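Uncharacterized protein (Vibrio parahaemolyticus M0605, PDB 3X0T) is probably one component of a plasmid-encoded, PirA-type pore-forming toxin of a marine pathogen. Local coordinates at residues Thr16-Asp27 against Arg93-Gly104. Numbering follows the deposited sequence.
Sequences TVEPNGGVTEVD and RIVVINNGASRG
V17 and V96 meet methyl to methyl between the two sheets, their side chains crossing at about a right angle, with V17 CG2 3.8 Å from V96 CG1. V17 CG1, anti to the backbone N (chi1 -164°), fits between V96 O and N98 CB, 3.5 Å from the latter. Towards the other end of strand 93-98, V26 wedges in: CG2 touches I94 CG2 at 3.6 Å, CG1 reaches V96 CG2. V26 N and, weakly, D27 N donate to I94 O, a classic bulge in this antiparallel pairing. The chain path fits a jelly roll: 22-27 pairs with 93-98 in one sheet, V17 with G104 in the other, and both connections turn the corner together. N98 fills that corner. Its amide NH2 donates to V17 O (3.1 Å) and S102 O (2.8 Å), both within 4° of the amide plane, and OD1 accepts from G100 N in an Asx turn, fixing the amide's rotation. P19 CB presses on G100 O (3.3 Å). On the opposite face of strand 93-98, V95 CG1 sits 3.5 Å above the R93 guanidinium, whose NH1 salt-bridges E25 OE2 (2.9 Å, in one of two E25 conformers); OE2 lies in the guanidinium plane, the carboxylate nearly perpendicular to it.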
loop_
_atom_site.group_PDB
_atom_site.type_symbol
_atom_site.label_atom_id
_atom_site.label_comp_id
_atom_site.label_asym_id
_atom_site.label_seq_id
_atom_site.Cartn_x
_atom_site.Cartn_y
_atom_site.Cartn_z
ATOM N N THR A 16 4.544 -11.225 2.504
ATOM C CA THR A 16 3.585 -12.332 2.685
ATOM C C THR A 16 2.389 -11.793 3.417
ATOM O O THR A 16 2.477 -10.827 4.195
ATOM C CB THR A 16 4.223 -13.470 3.460
ATOM O OG1 THR A 16 4.604 -13.079 4.765
ATOM C CG2 THR A 16 5.431 -13.972 2.763
ATOM N N VAL A 17 1.236 -12.410 3.127
ATOM C CA VAL A 17 -0.042 -11.964 3.754
ATOM C C VAL A 17 -0.797 -13.197 4.211
ATOM O O VAL A 17 -1.180 -14.037 3.388
ATOM C CB VAL A 17 -0.907 -11.101 2.777
ATOM C CG1 VAL A 17 -1.994 -10.356 3.593
ATOM C CG2 VAL A 17 -0.084 -10.098 1.985
ATOM N N GLU A 18 -1.010 -13.321 5.523
ATOM C CA GLU A 18 -1.629 -14.565 6.010
ATOM C C GLU A 18 -3.079 -14.691 5.540
ATOM O O GLU A 18 -3.838 -13.718 5.350
ATOM C CB GLU A 18 -1.416 -14.632 7.532
ATOM C CG GLU A 18 0.037 -14.606 8.015
ATOM C CD GLU A 18 0.932 -15.652 7.337
ATOM O OE1 GLU A 18 2.107 -15.388 6.961
ATOM O OE2 GLU A 18 0.467 -16.818 7.206
ATOM N N PRO A 19 -3.522 -15.948 5.307
ATOM C CA PRO A 19 -4.860 -16.177 4.765
ATOM C C PRO A 19 -5.931 -15.927 5.860
ATOM O O PRO A 19 -5.613 -15.715 7.043
ATOM C CB PRO A 19 -4.812 -17.683 4.375
ATOM C CG PRO A 19 -3.817 -18.247 5.363
ATOM C CD PRO A 19 -2.731 -17.201 5.470
ATOM N N ASN A 20 -7.193 -15.899 5.408
ATOM C CA ASN A 20 -8.349 -15.815 6.358
ATOM C C ASN A 20 -8.289 -14.546 7.167
ATOM O O ASN A 20 -8.652 -14.525 8.344
ATOM C CB ASN A 20 -8.442 -17.058 7.243
ATOM C CG ASN A 20 -8.407 -18.307 6.329
ATOM O OD1 ASN A 20 -7.498 -19.087 6.480
ATOM N ND2 ASN A 20 -9.335 -18.408 5.418
ATOM N N GLY A 21 -7.885 -13.434 6.537
ATOM C CA GLY A 21 -8.026 -12.093 7.093
ATOM C C GLY A 21 -6.701 -11.506 7.469
ATOM O O GLY A 21 -6.730 -10.469 8.173
ATOM N N GLY A 22 -5.546 -12.033 7.027
ATOM C CA GLY A 22 -4.303 -11.363 7.370
ATOM C C GLY A 22 -4.216 -9.965 6.761
ATOM O O GLY A 22 -4.757 -9.695 5.673
ATOM N N VAL A 23 -3.496 -9.118 7.497
ATOM C CA VAL A 23 -3.252 -7.743 7.056
ATOM C C VAL A 23 -1.771 -7.507 7.135
ATOM O O VAL A 23 -1.175 -7.734 8.202
ATOM C CB VAL A 23 -4.026 -6.724 7.969
ATOM C CG1 VAL A 23 -3.709 -5.303 7.502
ATOM C CG2 VAL A 23 -5.520 -6.997 7.951
ATOM N N THR A 24 -1.129 -7.084 6.088
ATOM C CA THR A 24 0.284 -6.779 6.099
ATOM C C THR A 24 0.449 -5.307 5.719
ATOM O O THR A 24 -0.025 -4.866 4.690
ATOM C CB THR A 24 1.076 -7.662 5.100
ATOM O OG1 THR A 24 0.893 -8.983 5.565
ATOM C CG2 THR A 24 2.574 -7.269 5.092
ATOM N N GLU A 25 1.149 -4.552 6.584
ATOM C CA GLU A 25 1.495 -3.139 6.300
ATOM C C GLU A 25 2.662 -3.082 5.373
ATOM O O GLU A 25 3.733 -3.612 5.685
ATOM C CB GLU A 25 1.943 -2.334 7.510
ATOM C CG GLU A 25 0.842 -2.160 8.440
ATOM C CD GLU A 25 1.236 -1.262 9.596
ATOM O OE1 GLU A 25 2.341 -1.456 10.189
ATOM O OE2 GLU A 25 0.430 -0.537 9.995
ATOM N N VAL A 26 2.516 -2.448 4.213
ATOM C CA VAL A 26 3.600 -2.394 3.227
ATOM C C VAL A 26 4.198 -1.005 3.058
ATOM O O VAL A 26 5.245 -0.855 2.472
ATOM C CB VAL A 26 3.192 -2.998 1.881
ATOM C CG1 VAL A 26 2.741 -4.456 2.085
ATOM C CG2 VAL A 26 2.113 -2.179 1.186
ATOM N N ASP A 27 3.529 0.043 3.609
ATOM C CA ASP A 27 4.112 1.354 3.661
ATOM C C ASP A 27 3.424 2.085 4.798
ATOM O O ASP A 27 2.267 1.747 5.117
ATOM C CB ASP A 27 3.941 2.156 2.374
ATOM C CG ASP A 27 4.930 3.270 2.124
ATOM O OD1 ASP A 27 5.778 3.494 3.011
ATOM O OD2 ASP A 27 4.823 3.923 1.067
ATOM N N ARG A 93 -1.103 4.829 5.661
ATOM C CA ARG A 93 -0.426 3.565 5.443
ATOM C C ARG A 93 -1.042 2.879 4.237
ATOM O O ARG A 93 -2.173 3.222 3.833
ATOM C CB ARG A 93 -0.510 2.655 6.680
ATOM C CG ARG A 93 -1.890 2.134 7.048
ATOM C CD ARG A 93 -1.829 1.141 8.148
ATOM N NE ARG A 93 -3.162 0.649 8.456
ATOM C CZ ARG A 93 -3.388 -0.416 9.238
ATOM N NH1 ARG A 93 -2.391 -1.011 9.847
ATOM N NH2 ARG A 93 -4.636 -0.876 9.306
ATOM N N ILE A 94 -0.358 1.901 3.717
ATOM C CA ILE A 94 -0.870 1.007 2.704
ATOM C C ILE A 94 -0.848 -0.381 3.303
ATOM O O ILE A 94 0.209 -0.818 3.817
ATOM C CB ILE A 94 -0.053 1.079 1.374
ATOM C CG1 ILE A 94 -0.105 2.488 0.794
ATOM C CG2 ILE A 94 -0.578 0.059 0.403
ATOM C CD1 ILE A 94 0.784 2.713 -0.385
ATOM N N VAL A 95 -1.962 -1.084 3.225
ATOM C CA VAL A 95 -2.034 -2.454 3.698
ATOM C C VAL A 95 -2.460 -3.373 2.542
ATOM O O VAL A 95 -3.164 -2.948 1.637
ATOM C CB VAL A 95 -3.005 -2.624 4.899
ATOM C CG1 VAL A 95 -2.485 -1.915 6.124
ATOM C CG2 VAL A 95 -4.410 -2.224 4.567
ATOM N N VAL A 96 -2.053 -4.613 2.653
ATOM C CA VAL A 96 -2.533 -5.671 1.788
ATOM C C VAL A 96 -3.272 -6.660 2.680
ATOM O O VAL A 96 -2.763 -7.041 3.752
ATOM C CB VAL A 96 -1.363 -6.360 1.000
ATOM C CG1 VAL A 96 -1.935 -7.399 0.056
ATOM C CG2 VAL A 96 -0.573 -5.324 0.222
ATOM N N ILE A 97 -4.498 -7.006 2.266
ATOM C CA ILE A 97 -5.405 -7.821 3.067
ATOM C C ILE A 97 -5.721 -9.083 2.233
ATOM O O ILE A 97 -6.023 -9.038 1.050
ATOM C CB ILE A 97 -6.720 -7.039 3.342
ATOM C CG1 ILE A 97 -6.393 -5.707 4.021
ATOM C CG2 ILE A 97 -7.644 -7.889 4.211
ATOM C CD1 ILE A 97 -7.592 -4.783 4.145
ATOM N N ASN A 98 -5.617 -10.213 2.951
ATOM C CA ASN A 98 -5.865 -11.514 2.315
ATOM C C ASN A 98 -7.062 -12.138 2.983
ATOM O O ASN A 98 -6.964 -12.640 4.098
ATOM C CB ASN A 98 -4.633 -12.421 2.463
ATOM C CG ASN A 98 -4.814 -13.750 1.781
ATOM O OD1 ASN A 98 -5.817 -13.973 1.132
ATOM N ND2 ASN A 98 -3.800 -14.602 1.895
ATOM N N ASN A 99 -8.200 -12.068 2.314
ATOM C CA ASN A 99 -9.455 -12.638 2.853
ATOM C C ASN A 99 -9.668 -14.050 2.354
ATOM O O ASN A 99 -10.710 -14.656 2.690
ATOM C CB ASN A 99 -10.637 -11.793 2.397
ATOM C CG ASN A 99 -10.520 -10.386 2.961
ATOM O OD1 ASN A 99 -10.473 -9.368 2.216
ATOM N ND2 ASN A 99 -10.454 -10.318 4.253
ATOM N N GLY A 100 -8.784 -14.619 1.565
ATOM C CA GLY A 100 -8.978 -15.926 1.017
ATOM C C GLY A 100 -8.291 -16.988 1.814
ATOM O O GLY A 100 -7.556 -16.783 2.790
ATOM N N ALA A 101 -8.455 -18.229 1.287
ATOM C CA ALA A 101 -7.865 -19.350 2.002
ATOM C C ALA A 101 -6.409 -19.629 1.622
ATOM O O ALA A 101 -5.739 -20.358 2.385
ATOM C CB ALA A 101 -8.615 -20.685 1.738
ATOM N N SER A 102 -5.956 -19.154 0.453
ATOM C CA SER A 102 -4.570 -19.386 0.031
ATOM C C SER A 102 -3.657 -18.340 0.692
ATOM O O SER A 102 -4.020 -17.187 0.835
ATOM C CB SER A 102 -4.391 -19.199 -1.483
ATOM O OG SER A 102 -5.155 -20.164 -2.197
ATOM N N ARG A 103 -2.482 -18.786 1.129
ATOM C CA ARG A 103 -1.459 -17.840 1.574
ATOM C C ARG A 103 -1.190 -16.776 0.542
ATOM O O ARG A 103 -1.268 -17.018 -0.641
ATOM C CB ARG A 103 -0.156 -18.551 1.948
ATOM C CG ARG A 103 -0.234 -19.585 3.067
ATOM C CD ARG A 103 1.147 -20.151 3.425
ATOM N NE ARG A 103 1.121 -21.278 4.378
ATOM C CZ ARG A 103 0.598 -21.330 5.615
ATOM N NH1 ARG A 103 -0.039 -20.248 6.134
ATOM N NH2 ARG A 103 0.716 -22.491 6.306
ATOM N N GLY A 104 -0.940 -15.547 1.007
ATOM C CA GLY A 104 -0.809 -14.399 0.083
ATOM C C GLY A 104 0.662 -14.028 -0.051
ATOM O O GLY A 104 1.452 -14.045 0.874
HETATM O O HOH W 1 -6.425 -21.334 4.841
HETATM O O HOH W 2 -11.841 -16.434 4.772
#